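Local atomic coordinates of conserved hypothetical protein MTH1747 (Methanothermobacter thermautotrophicus, PDB entry 1I36), a protein that is of unknown function but binds NADP and resembles the 3-hydroxyacid dehydrogenases in structure. Residues G4-G9 with E52-C57; V60-T65 with D86-S91; F107-I112 with D154-K159. The protein carries 1 engineered substitution. One frame throughout, in Å; residues are numbered along the deposited sequence.

All three contacts are buried and all reach one sheet, yet their chemistry changes along it. Interaction 1 packs helix 51-55 and the turn after it against strand 2-6 purely by apolar and backbone contact, its centre about 20 Å from that of the chain. Interaction 2 joins the ends of strands 59-62 and 83-86 through an asparagine that also holds NADP, and is the most polar of the three. Interaction 3 seats helix 154-182 on strand 106-112 through a carboxylate and small side chains. Interactions 1 and 2 share the cofactor and neighbouring strands, with Ile6 N probably hydrogen-bonded to Ile61 O; interactions 2 and 3 meet where Asp86 pairs with Val108 and Ala110.

Interaction 1: residues G4-G9 with E52-C57; sequences GFIGFG and EDVYSC. With NAP (NADP nicotinamide-adenine-dinucleotide phosphate), chain C.
Bare backbone is what Gly4 offers to Val54 and Cys57. Its CA lies 4.0 Å from Val54 CG1, and a beta carbon built on Gly4 would fall 2.9 Å from that methyl, a clash, so the close approach probably requires a glycine here. Cys57 adds a second contact, its CB 3.7 Å from Gly4 N. Val54 works with a single branch: CG1, placed anti to its backbone N (chi1 172°), comes within 3.9 Å of Phe5 O and 4.2 Å of Ile6 CG1. The side chain of Phe5 leaves the strand away from this helix and packs on Ala12, Ala16 and Leu19 of helix 10-21. Strand 2-6 is the first strand of a Rossmann fold, and the chain leaves it through Gly7-Phe8-Gly9, consistent with the glycine-rich turn of the GxGxxA pattern. NADP lies on that turn: Gly7 CA is 3.4 Å from N3A of the adenine and Gly9 CA 3.1 Å from the ester oxygen O5B, positions where a side chain on either glycine would collide with the cofactor. Gly9 is also the N-cap residue of the following helix. Across the contact, Ile6 brings the methyl CD1 to the edge of the Tyr55 ring, near its plane and 3.8 Å from CE1, the two side chains crossing at about a right angle. The Tyr55 hydroxyl is hydrogen-bonded to Glu51, and the Tyr55 side chain also touches Arg75 and Ala76.

Interaction 2: residues V60-T65 with D86-S91; sequences VISAVT and DINNIS. With NAP (NADP nicotinamide-adenine-dinucleotide phosphate), chain C.
Asn88 OD1 is gripped by two groups: the ribose hydroxyl O3D of NADP donates to it at 2.9 Å, and Val64 N points a weak, bent bond at it from 2.8 Å (126° at the hydrogen). At the other end, Asn88 ND2 donates to Ser62 OG at 3.1 Å, with OG in the plane of the amide. Asp86 steadies the same amide through weak bonds to ND2, and its OD1 accepts from Asn88 N at 2.9 Å, closing an Asx turn. This is the C-terminal edge of the Rossmann sheet, where parallel strands 59-62 and 83-86 run out into loops that line the NADP pocket; Ile87 N to Ser62 O is the backbone bond that joins them here, 3.2 Å long and nearly straight (170°). An alanine in place of Asn88 would probably leave the ribose O3D without this acceptor and Ser62 OG without its amide donor. Ile87 turns CG2 between its backbone N and carbonyl carbon, which brings that methyl to 3.8 Å from Ala63 CB. Val64 faces the cofactor with CG1, 3.6 Å from N3A of the adenine, and Asn89 N makes weak hydrogen bonds to both hydroxyls of the nicotinamide ribose.

Interaction 3: residues F107-I112 with D154-K159; sequences FVDAAI and DASAIK
Asp154 brings its backbone N to 3.5 Å from Asp109 OD2, while its own OD2 accepts from the backbone amides of Arg150 and Glu151. Ala155 sets CB 3.3 Å from Asp109 O and 4.1 Å from Ala111 CB; the small size of these two methyls is consistent with the close axes of 107-112 and 154-159, which approach to 6.8 Å, their N-to-C directions 22° apart. Ser156 supplies the polar heart of the contact: OG donates to the syn lone pair of Asp109 OD1 at 2.7 Å, and N donates to Asp109 OD2 at 2.9 Å. The two bonds hold both oxygens of the buried carboxylate and limit its rotation; because the carboxylate lies against the first turn of the helix, its charge is probably stabilised there. A water links Ser156 OG to Ala110 O. Helix 154-182 carries the chain from the nucleotide-binding domain toward the helical part, and here its start is laid along strand 106-112 of the Rossmann sheet. Ala157 and Ile158 pack on Leu183 and Met192, respectively, of the second subunit. Lys159 then runs its extended chain past the end of the strand, CD 3.9 Å from Ala111 CB and CE 3.3 Å from Ile112 O.

Interaction 1: residues G4-G9 with E52-C57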
loop_
_atom_site.group_PDB
_atom_site.type_symbol
_atom_site.label_atom_id
_atom_site.label_comp_id
_atom_site.label_asym_id
_atom_site.label_seq_id
_atom_site.Cartn_x
_atom_site.Cartn_y
_atom_site.Cartn_z
ATOM N N GLY A 4 28.623 -26.988 -6.902
ATOM C CA GLY A 4 29.622 -26.407 -6.009
ATOM C C GLY A 4 29.143 -25.135 -5.330
ATOM O O GLY A 4 28.409 -24.352 -5.920
ATOM N N PHE A 5 29.548 -24.947 -4.079
ATOM C CA PHE A 5 29.160 -23.770 -3.310
ATOM C C PHE A 5 30.369 -22.925 -2.910
ATOM O O PHE A 5 31.364 -23.445 -2.396
ATOM C CB PHE A 5 28.420 -24.182 -2.012
ATOM C CG PHE A 5 27.008 -24.634 -2.232
ATOM C CD1 PHE A 5 26.733 -25.915 -2.694
ATOM C CD2 PHE A 5 25.947 -23.755 -2.031
ATOM C CE1 PHE A 5 25.419 -26.315 -2.961
ATOM C CE2 PHE A 5 24.625 -24.153 -2.294
ATOM C CZ PHE A 5 24.363 -25.430 -2.761
ATOM N N ILE A 6 30.302 -21.630 -3.189
ATOM C CA ILE A 6 31.341 -20.710 -2.744
ATOM C C ILE A 6 30.644 -20.067 -1.550
ATOM O O ILE A 6 29.595 -19.424 -1.702
ATOM C CB ILE A 6 31.681 -19.662 -3.791
ATOM C CG1 ILE A 6 32.130 -20.334 -5.090
ATOM C CG2 ILE A 6 32.811 -18.772 -3.257
ATOM C CD1 ILE A 6 32.142 -19.353 -6.288
ATOM N N GLY A 7 31.225 -20.268 -0.372
ATOM C CA GLY A 7 30.649 -19.812 0.873
ATOM C C GLY A 7 29.835 -20.994 1.386
ATOM O O GLY A 7 29.402 -21.837 0.592
ATOM N N PHE A 8 29.734 -21.171 2.704
ATOM C CA PHE A 8 28.915 -22.278 3.188
ATOM C C PHE A 8 28.279 -21.914 4.495
ATOM O O PHE A 8 28.593 -22.466 5.551
ATOM C CB PHE A 8 29.678 -23.614 3.245
ATOM C CG PHE A 8 28.788 -24.816 3.109
ATOM C CD1 PHE A 8 28.499 -25.344 1.862
ATOM C CD2 PHE A 8 28.193 -25.382 4.228
ATOM C CE1 PHE A 8 27.610 -26.427 1.717
ATOM C CE2 PHE A 8 27.309 -26.457 4.109
ATOM C CZ PHE A 8 27.019 -26.976 2.848
ATOM N N GLY A 9 27.421 -20.910 4.399
ATOM C CA GLY A 9 26.694 -20.387 5.532
ATOM C C GLY A 9 25.284 -20.921 5.569
ATOM O O GLY A 9 25.043 -22.036 5.118
ATOM N N GLU A 52 39.529 -24.550 -6.954
ATOM C CA GLU A 52 39.410 -24.775 -8.392
ATOM C C GLU A 52 38.519 -25.952 -8.780
ATOM O O GLU A 52 37.885 -25.929 -9.837
ATOM C CB GLU A 52 40.784 -24.862 -9.051
ATOM C CG GLU A 52 41.339 -23.460 -9.353
ATOM C CD GLU A 52 42.747 -23.455 -9.935
ATOM O OE1 GLU A 52 43.007 -24.193 -10.928
ATOM O OE2 GLU A 52 43.580 -22.681 -9.406
ATOM N N ASP A 53 38.426 -26.950 -7.907
ATOM C CA ASP A 53 37.563 -28.085 -8.189
ATOM C C ASP A 53 36.094 -27.620 -8.091
ATOM O O ASP A 53 35.256 -28.043 -8.880
ATOM C CB ASP A 53 37.843 -29.241 -7.225
ATOM C CG ASP A 53 37.104 -30.516 -7.606
ATOM O OD1 ASP A 53 36.826 -30.718 -8.802
ATOM O OD2 ASP A 53 36.773 -31.309 -6.705
ATOM N N VAL A 54 35.820 -26.705 -7.160
ATOM C CA VAL A 54 34.472 -26.164 -6.972
ATOM C C VAL A 54 34.060 -25.485 -8.259
ATOM O O VAL A 54 33.017 -25.807 -8.817
ATOM C CB VAL A 54 34.449 -25.131 -5.815
ATOM C CG1 VAL A 54 33.075 -24.419 -5.744
ATOM C CG2 VAL A 54 34.722 -25.836 -4.524
ATOM N N TYR A 55 34.953 -24.639 -8.788
ATOM C CA TYR A 55 34.707 -23.886 -10.018
ATOM C C TYR A 55 34.464 -24.749 -11.220
ATOM O O TYR A 55 33.973 -24.248 -12.220
ATOM C CB TYR A 55 35.875 -22.930 -10.356
ATOM C CG TYR A 55 36.224 -21.949 -9.254
ATOM C CD1 TYR A 55 35.264 -21.549 -8.312
ATOM C CD2 TYR A 55 37.508 -21.396 -9.164
ATOM C CE1 TYR A 55 35.582 -20.614 -7.304
ATOM C CE2 TYR A 55 37.833 -20.463 -8.163
ATOM C CZ TYR A 55 36.865 -20.080 -7.244
ATOM O OH TYR A 55 37.187 -19.152 -6.278
ATOM N N SER A 56 34.892 -26.007 -11.166
ATOM C CA SER A 56 34.708 -26.922 -12.296
ATOM C C SER A 56 33.327 -27.557 -12.371
ATOM O O SER A 56 32.989 -28.182 -13.382
ATOM C CB SER A 56 35.768 -28.039 -12.301
ATOM O OG SER A 56 35.478 -29.007 -11.307
ATOM N N CYS A 57 32.540 -27.455 -11.305
ATOM C CA CYS A 57 31.198 -28.026 -11.320
ATOM C C CYS A 57 30.316 -27.347 -12.361
ATOM O O CYS A 57 30.483 -26.154 -12.635
ATOM C CB CYS A 57 30.555 -27.895 -9.954
ATOM S SG CYS A 57 31.410 -28.758 -8.684
HETATM P PA NAP C . 26.346 -16.576 6.400
HETATM O O1A NAP C . 26.668 -15.161 6.381
HETATM O O2A NAP C . 25.214 -17.375 6.821
HETATM O O5B NAP C . 27.225 -17.396 5.240
HETATM C C5B NAP C . 28.225 -16.832 4.205
HETATM C C4B NAP C . 29.303 -17.782 4.445
HETATM O O4B NAP C . 30.272 -17.214 3.279
HETATM C C3B NAP C . 30.303 -17.662 5.166
HETATM O O3B NAP C . 29.929 -18.921 5.539
HETATM C C2B NAP C . 31.774 -17.524 5.149
HETATM O O2B NAP C . 32.746 -18.229 5.527
HETATM C C1B NAP C . 31.660 -17.360 3.755
HETATM N N9A NAP C . 32.545 -16.291 3.251
HETATM C C8A NAP C . 32.875 -14.974 3.588
HETATM N N7A NAP C . 33.816 -14.493 2.806
HETATM C C5A NAP C . 34.122 -15.505 1.917
HETATM C C6A NAP C . 35.053 -15.609 0.832
HETATM N N6A NAP C . 35.862 -14.602 0.495
HETATM N N1A NAP C . 35.104 -16.804 0.126
HETATM C C2A NAP C . 34.291 -17.847 0.461
HETATM N N3A NAP C . 33.398 -17.822 1.471
HETATM C C4A NAP C . 33.358 -16.605 2.162
HETATM O O3 NAP C . 25.351 -15.945 5.219
HETATM P PN NAP C . 23.896 -16.444 4.495
HETATM O O1N NAP C . 22.763 -16.108 5.421
HETATM O O2N NAP C . 24.158 -17.852 4.173
HETATM O O5D NAP C . 23.646 -15.711 3.114
HETATM C C5D NAP C . 24.553 -15.871 1.993
HETATM C C4D NAP C . 24.174 -14.858 0.928
HETATM O O4D NAP C . 22.789 -14.891 0.470
HETATM C C3D NAP C . 24.392 -13.381 1.342
HETATM O O3D NAP C . 24.931 -12.510 0.297
HETATM C C2D NAP C . 23.057 -12.893 1.793
HETATM O O2D NAP C . 22.905 -11.507 1.693
HETATM C C1D NAP C . 22.104 -13.707 0.890
HETATM N N1N NAP C . 20.765 -13.925 1.462
HETATM C C2N NAP C . 20.618 -14.609 2.676
HETATM C C3N NAP C . 19.270 -14.778 3.138
HETATM C C7N NAP C . 18.971 -15.473 4.380
HETATM O O7N NAP C . 17.795 -15.619 4.762
HETATM N N7N NAP C . 19.952 -15.991 5.164
HETATM C C4N NAP C . 18.202 -14.267 2.368
HETATM C C5N NAP C . 18.371 -13.607 1.199
HETATM C C6N NAP C . 19.652 -13.439 0.744
HETATM P P2B NAP C . 33.281 -17.809 7.045
HETATM O O1X NAP C . 32.283 -18.252 8.077
HETATM O O2X NAP C . 34.509 -18.556 7.069
HETATM O O3X NAP C . 33.372 -16.364 7.053
#

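Interaction 2: residues V60-T65 with D86-S91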
loop_
_atom_site.group_PDB
_atom_site.type_symbol
_atom_site.label_atom_id
_atom_site.label_comp_id
_atom_site.label_asym_id
_atom_site.label_seq_id
_atom_site.Cartn_x
_atom_site.Cartn_y
_atom_site.Cartn_z
ATOM N N VAL A 60 27.764 -23.650 -10.107
ATOM C CA VAL A 60 28.524 -23.076 -9.011
ATOM C C VAL A 60 27.649 -21.980 -8.396
ATOM O O VAL A 60 27.242 -21.058 -9.097
ATOM C CB VAL A 60 29.795 -22.414 -9.539
ATOM C CG1 VAL A 60 30.564 -21.769 -8.365
ATOM C CG2 VAL A 60 30.696 -23.493 -10.245
ATOM N N ILE A 61 27.327 -22.113 -7.117
ATOM C CA ILE A 61 26.483 -21.128 -6.444
ATOM C C ILE A 61 27.321 -20.319 -5.449
ATOM O O ILE A 61 27.998 -20.887 -4.598
ATOM C CB ILE A 61 25.315 -21.827 -5.663
ATOM C CG1 ILE A 61 24.376 -22.572 -6.650
ATOM C CG2 ILE A 61 24.522 -20.796 -4.873
ATOM C CD1 ILE A 61 23.363 -23.482 -5.954
ATOM N N SER A 62 27.251 -18.997 -5.578
ATOM C CA SER A 62 27.965 -18.061 -4.716
ATOM C C SER A 62 26.965 -17.568 -3.661
ATOM O O SER A 62 26.026 -16.851 -3.990
ATOM C CB SER A 62 28.443 -16.858 -5.537
ATOM O OG SER A 62 29.012 -15.873 -4.686
ATOM N N ALA A 63 27.180 -17.962 -2.412
ATOM C CA ALA A 63 26.311 -17.590 -1.306
ATOM C C ALA A 63 27.234 -17.133 -0.176
ATOM O O ALA A 63 27.427 -17.837 0.828
ATOM C CB ALA A 63 25.481 -18.799 -0.870
ATOM N N VAL A 64 27.924 -16.030 -0.432
ATOM C CA VAL A 64 28.881 -15.477 0.532
ATOM C C VAL A 64 28.203 -14.285 1.200
ATOM O O VAL A 64 27.053 -14.404 1.589
ATOM C CB VAL A 64 30.192 -15.072 -0.205
ATOM C CG1 VAL A 64 30.907 -16.335 -0.653
ATOM C CG2 VAL A 64 29.870 -14.210 -1.439
ATOM N N THR A 65 28.905 -13.172 1.414
ATOM C CA THR A 65 28.254 -11.993 2.001
ATOM C C THR A 65 28.243 -10.894 0.925
ATOM O O THR A 65 29.021 -10.949 -0.034
ATOM C CB THR A 65 28.998 -11.514 3.276
ATOM O OG1 THR A 65 30.324 -11.111 2.933
ATOM C CG2 THR A 65 29.070 -12.646 4.284
ATOM N N ASP A 86 24.612 -16.365 -8.675
ATOM C CA ASP A 86 24.879 -15.435 -7.593
ATOM C C ASP A 86 23.570 -15.198 -6.820
ATOM O O ASP A 86 22.594 -14.667 -7.359
ATOM C CB ASP A 86 25.470 -14.129 -8.125
ATOM C CG ASP A 86 25.980 -13.224 -6.992
ATOM O OD1 ASP A 86 25.188 -12.852 -6.104
ATOM O OD2 ASP A 86 27.173 -12.897 -6.971
ATOM N N ILE A 87 23.590 -15.564 -5.543
ATOM C CA ILE A 87 22.401 -15.435 -4.723
ATOM C C ILE A 87 22.613 -14.426 -3.590
ATOM O O ILE A 87 21.797 -14.307 -2.691
ATOM C CB ILE A 87 21.949 -16.837 -4.219
ATOM C CG1 ILE A 87 20.458 -16.852 -3.910
ATOM C CG2 ILE A 87 22.791 -17.287 -3.012
ATOM C CD1 ILE A 87 19.885 -18.295 -3.813
ATOM N N ASN A 88 23.644 -13.602 -3.725
ATOM C CA ASN A 88 23.945 -12.608 -2.701
ATOM C C ASN A 88 23.031 -11.375 -2.736
ATOM O O ASN A 88 22.526 -10.974 -3.788
ATOM C CB ASN A 88 25.402 -12.174 -2.785
ATOM C CG ASN A 88 26.363 -13.344 -2.695
ATOM O OD1 ASN A 88 26.495 -13.967 -1.653
ATOM N ND2 ASN A 88 27.016 -13.661 -3.808
ATOM N N ASN A 89 22.850 -10.751 -1.581
ATOM C CA ASN A 89 22.008 -9.559 -1.527
ATOM C C ASN A 89 22.818 -8.348 -1.930
ATOM O O ASN A 89 23.356 -7.651 -1.079
ATOM C CB ASN A 89 21.401 -9.347 -0.130
ATOM C CG ASN A 89 20.456 -8.150 -0.085
ATOM O OD1 ASN A 89 19.782 -7.831 -1.079
ATOM N ND2 ASN A 89 20.436 -7.451 1.057
ATOM N N ILE A 90 22.965 -8.153 -3.249
ATOM C CA ILE A 90 23.679 -7.025 -3.815
ATOM C C ILE A 90 22.759 -6.299 -4.797
ATOM O O ILE A 90 21.777 -6.851 -5.275
ATOM C CB ILE A 90 25.002 -7.455 -4.528
ATOM C CG1 ILE A 90 24.758 -8.653 -5.477
ATOM C CG2 ILE A 90 26.047 -7.831 -3.467
ATOM C CD1 ILE A 90 26.003 -9.027 -6.346
ATOM N N SER A 91 23.088 -5.059 -5.103
ATOM C CA SER A 91 22.247 -4.264 -5.991
ATOM C C SER A 91 22.227 -4.818 -7.402
ATOM O O SER A 91 23.189 -5.505 -7.829
ATOM C CB SER A 91 22.739 -2.818 -6.017
ATOM O OG SER A 91 23.918 -2.681 -6.827
HETATM P PA NAP C . 26.346 -16.576 6.400
HETATM O O1A NAP C . 26.668 -15.161 6.381
HETATM O O2A NAP C . 25.214 -17.375 6.821
HETATM O O5B NAP C . 27.225 -17.396 5.240
HETATM C C5B NAP C . 28.225 -16.832 4.205
HETATM C C4B NAP C . 29.303 -17.782 4.445
HETATM O O4B NAP C . 30.272 -17.214 3.279
HETATM C C3B NAP C . 30.303 -17.662 5.166
HETATM O O3B NAP C . 29.929 -18.921 5.539
HETATM C C2B NAP C . 31.774 -17.524 5.149
HETATM O O2B NAP C . 32.746 -18.229 5.527
HETATM C C1B NAP C . 31.660 -17.360 3.755
HETATM N N9A NAP C . 32.545 -16.291 3.251
HETATM C C8A NAP C . 32.875 -14.974 3.588
HETATM N N7A NAP C . 33.816 -14.493 2.806
HETATM C C5A NAP C . 34.122 -15.505 1.917
HETATM C C6A NAP C . 35.053 -15.609 0.832
HETATM N N6A NAP C . 35.862 -14.602 0.495
HETATM N N1A NAP C . 35.104 -16.804 0.126
HETATM C C2A NAP C . 34.291 -17.847 0.461
HETATM N N3A NAP C . 33.398 -17.822 1.471
HETATM C C4A NAP C . 33.358 -16.605 2.162
HETATM O O3 NAP C . 25.351 -15.945 5.219
HETATM P PN NAP C . 23.896 -16.444 4.495
HETATM O O1N NAP C . 22.763 -16.108 5.421
HETATM O O2N NAP C . 24.158 -17.852 4.173
HETATM O O5D NAP C . 23.646 -15.711 3.114
HETATM C C5D NAP C . 24.553 -15.871 1.993
HETATM C C4D NAP C . 24.174 -14.858 0.928
HETATM O O4D NAP C . 22.789 -14.891 0.470
HETATM C C3D NAP C . 24.392 -13.381 1.342
HETATM O O3D NAP C . 24.931 -12.510 0.297
HETATM C C2D NAP C . 23.057 -12.893 1.793
HETATM O O2D NAP C . 22.905 -11.507 1.693
HETATM C C1D NAP C . 22.104 -13.707 0.890
HETATM N N1N NAP C . 20.765 -13.925 1.462
HETATM C C2N NAP C . 20.618 -14.609 2.676
HETATM C C3N NAP C . 19.270 -14.778 3.138
HETATM C C7N NAP C . 18.971 -15.473 4.380
HETATM O O7N NAP C . 17.795 -15.619 4.762
HETATM N N7N NAP C . 19.952 -15.991 5.164
HETATM C C4N NAP C . 18.202 -14.267 2.368
HETATM C C5N NAP C . 18.371 -13.607 1.199
HETATM C C6N NAP C . 19.652 -13.439 0.744
HETATM P P2B NAP C . 33.281 -17.809 7.045
HETATM O O1X NAP C . 32.283 -18.252 8.077
HETATM O O2X NAP C . 34.509 -18.556 7.069
HETATM O O3X NAP C . 33.372 -16.364 7.053
#

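Interaction 3: residues F107-I112 with D154-K159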
loop_
_atom_site.group_PDB
_atom_site.type_symbol
_atom_site.label_atom_id
_atom_site.label_comp_id
_atom_site.label_asym_id
_atom_site.label_seq_id
_atom_site.Cartn_x
_atom_site.Cartn_y
_atom_site.Cartn_z
ATOM N N PHE A 107 25.979 -16.727 -16.411
ATOM C CA PHE A 107 25.706 -16.149 -15.100
ATOM C C PHE A 107 24.203 -16.119 -14.876
ATOM O O PHE A 107 23.458 -15.719 -15.753
ATOM C CB PHE A 107 26.235 -14.721 -15.035
ATOM C CG PHE A 107 26.044 -14.062 -13.688
ATOM C CD1 PHE A 107 24.841 -13.458 -13.359
ATOM C CD2 PHE A 107 27.083 -13.995 -12.789
ATOM C CE1 PHE A 107 24.686 -12.775 -12.136
ATOM C CE2 PHE A 107 26.939 -13.306 -11.553
ATOM C CZ PHE A 107 25.736 -12.698 -11.251
ATOM N N VAL A 108 23.783 -16.464 -13.667
ATOM C CA VAL A 108 22.372 -16.434 -13.282
ATOM C C VAL A 108 22.192 -15.587 -12.030
ATOM O O VAL A 108 22.897 -15.781 -11.039
ATOM C CB VAL A 108 21.854 -17.873 -12.973
ATOM C CG1 VAL A 108 20.371 -17.817 -12.482
ATOM C CG2 VAL A 108 21.904 -18.717 -14.285
ATOM N N ASP A 109 21.283 -14.615 -12.099
ATOM C CA ASP A 109 20.985 -13.747 -10.934
ATOM C C ASP A 109 19.851 -14.497 -10.206
ATOM O O ASP A 109 18.767 -14.606 -10.757
ATOM C CB ASP A 109 20.475 -12.407 -11.478
ATOM C CG ASP A 109 19.998 -11.460 -10.402
ATOM O OD1 ASP A 109 20.201 -11.738 -9.195
ATOM O OD2 ASP A 109 19.405 -10.428 -10.775
ATOM N N ALA A 110 20.120 -15.103 -9.044
ATOM C CA ALA A 110 19.040 -15.790 -8.306
ATOM C C ALA A 110 18.690 -14.866 -7.137
ATOM O O ALA A 110 19.578 -14.269 -6.557
ATOM C CB ALA A 110 19.538 -17.141 -7.769
ATOM N N ALA A 111 17.414 -14.767 -6.772
ATOM C CA ALA A 111 17.014 -13.911 -5.646
ATOM C C ALA A 111 16.037 -14.703 -4.772
ATOM O O ALA A 111 15.013 -15.207 -5.262
ATOM C CB ALA A 111 16.343 -12.615 -6.156
ATOM N N ILE A 112 16.371 -14.792 -3.491
ATOM C CA ILE A 112 15.578 -15.508 -2.497
ATOM C C ILE A 112 14.399 -14.596 -2.146
ATOM O O ILE A 112 14.594 -13.452 -1.734
ATOM C CB ILE A 112 16.431 -15.812 -1.247
ATOM C CG1 ILE A 112 17.479 -16.877 -1.619
ATOM C CG2 ILE A 112 15.541 -16.378 -0.112
ATOM C CD1 ILE A 112 18.507 -17.194 -0.505
ATOM N N ASP A 154 17.755 -8.616 -13.323
ATOM C CA ASP A 154 16.290 -8.577 -13.273
ATOM C C ASP A 154 15.708 -9.200 -12.021
ATOM O O ASP A 154 14.872 -8.570 -11.369
ATOM C CB ASP A 154 15.633 -9.189 -14.518
ATOM C CG ASP A 154 15.927 -8.399 -15.778
ATOM O OD1 ASP A 154 16.333 -7.222 -15.692
ATOM O OD2 ASP A 154 15.714 -8.950 -16.868
ATOM N N ALA A 155 16.187 -10.385 -11.642
ATOM C CA ALA A 155 15.695 -11.050 -10.425
ATOM C C ALA A 155 15.951 -10.207 -9.162
ATOM O O ALA A 155 15.063 -10.054 -8.308
ATOM C CB ALA A 155 16.339 -12.425 -10.299
ATOM N N SER A 156 17.177 -9.697 -9.020
ATOM C CA SER A 156 17.516 -8.838 -7.893
ATOM C C SER A 156 16.659 -7.554 -7.920
ATOM O O SER A 156 16.242 -7.068 -6.865
ATOM C CB SER A 156 19.017 -8.505 -7.902
ATOM O OG SER A 156 19.711 -9.706 -7.515
ATOM N N ALA A 157 16.421 -6.991 -9.102
ATOM C CA ALA A 157 15.585 -5.795 -9.204
ATOM C C ALA A 157 14.170 -6.100 -8.745
ATOM O O ALA A 157 13.557 -5.259 -8.132
ATOM C CB ALA A 157 15.532 -5.251 -10.659
ATOM N N ILE A 158 13.596 -7.195 -9.236
ATOM C CA ILE A 158 12.256 -7.593 -8.833
ATOM C C ILE A 158 12.151 -7.768 -7.305
ATOM O O ILE A 158 11.161 -7.348 -6.664
ATOM C CB ILE A 158 11.842 -8.921 -9.512
ATOM C CG1 ILE A 158 11.605 -8.694 -11.000
ATOM C CG2 ILE A 158 10.523 -9.465 -8.869
ATOM C CD1 ILE A 158 11.847 -9.977 -11.869
ATOM N N LYS A 159 13.156 -8.405 -6.712
ATOM C CA LYS A 159 13.144 -8.629 -5.268
ATOM C C LYS A 159 13.162 -7.302 -4.484
ATOM O O LYS A 159 12.382 -7.101 -3.533
ATOM C CB LYS A 159 14.348 -9.470 -4.852
ATOM C CG LYS A 159 14.440 -9.674 -3.331
ATOM C CD LYS A 159 15.657 -10.453 -2.942
ATOM C CE LYS A 159 15.859 -10.389 -1.439
ATOM N NZ LYS A 159 16.134 -8.968 -1.064
HETATM O O HOH W 1 20.080 -11.748 -5.026
#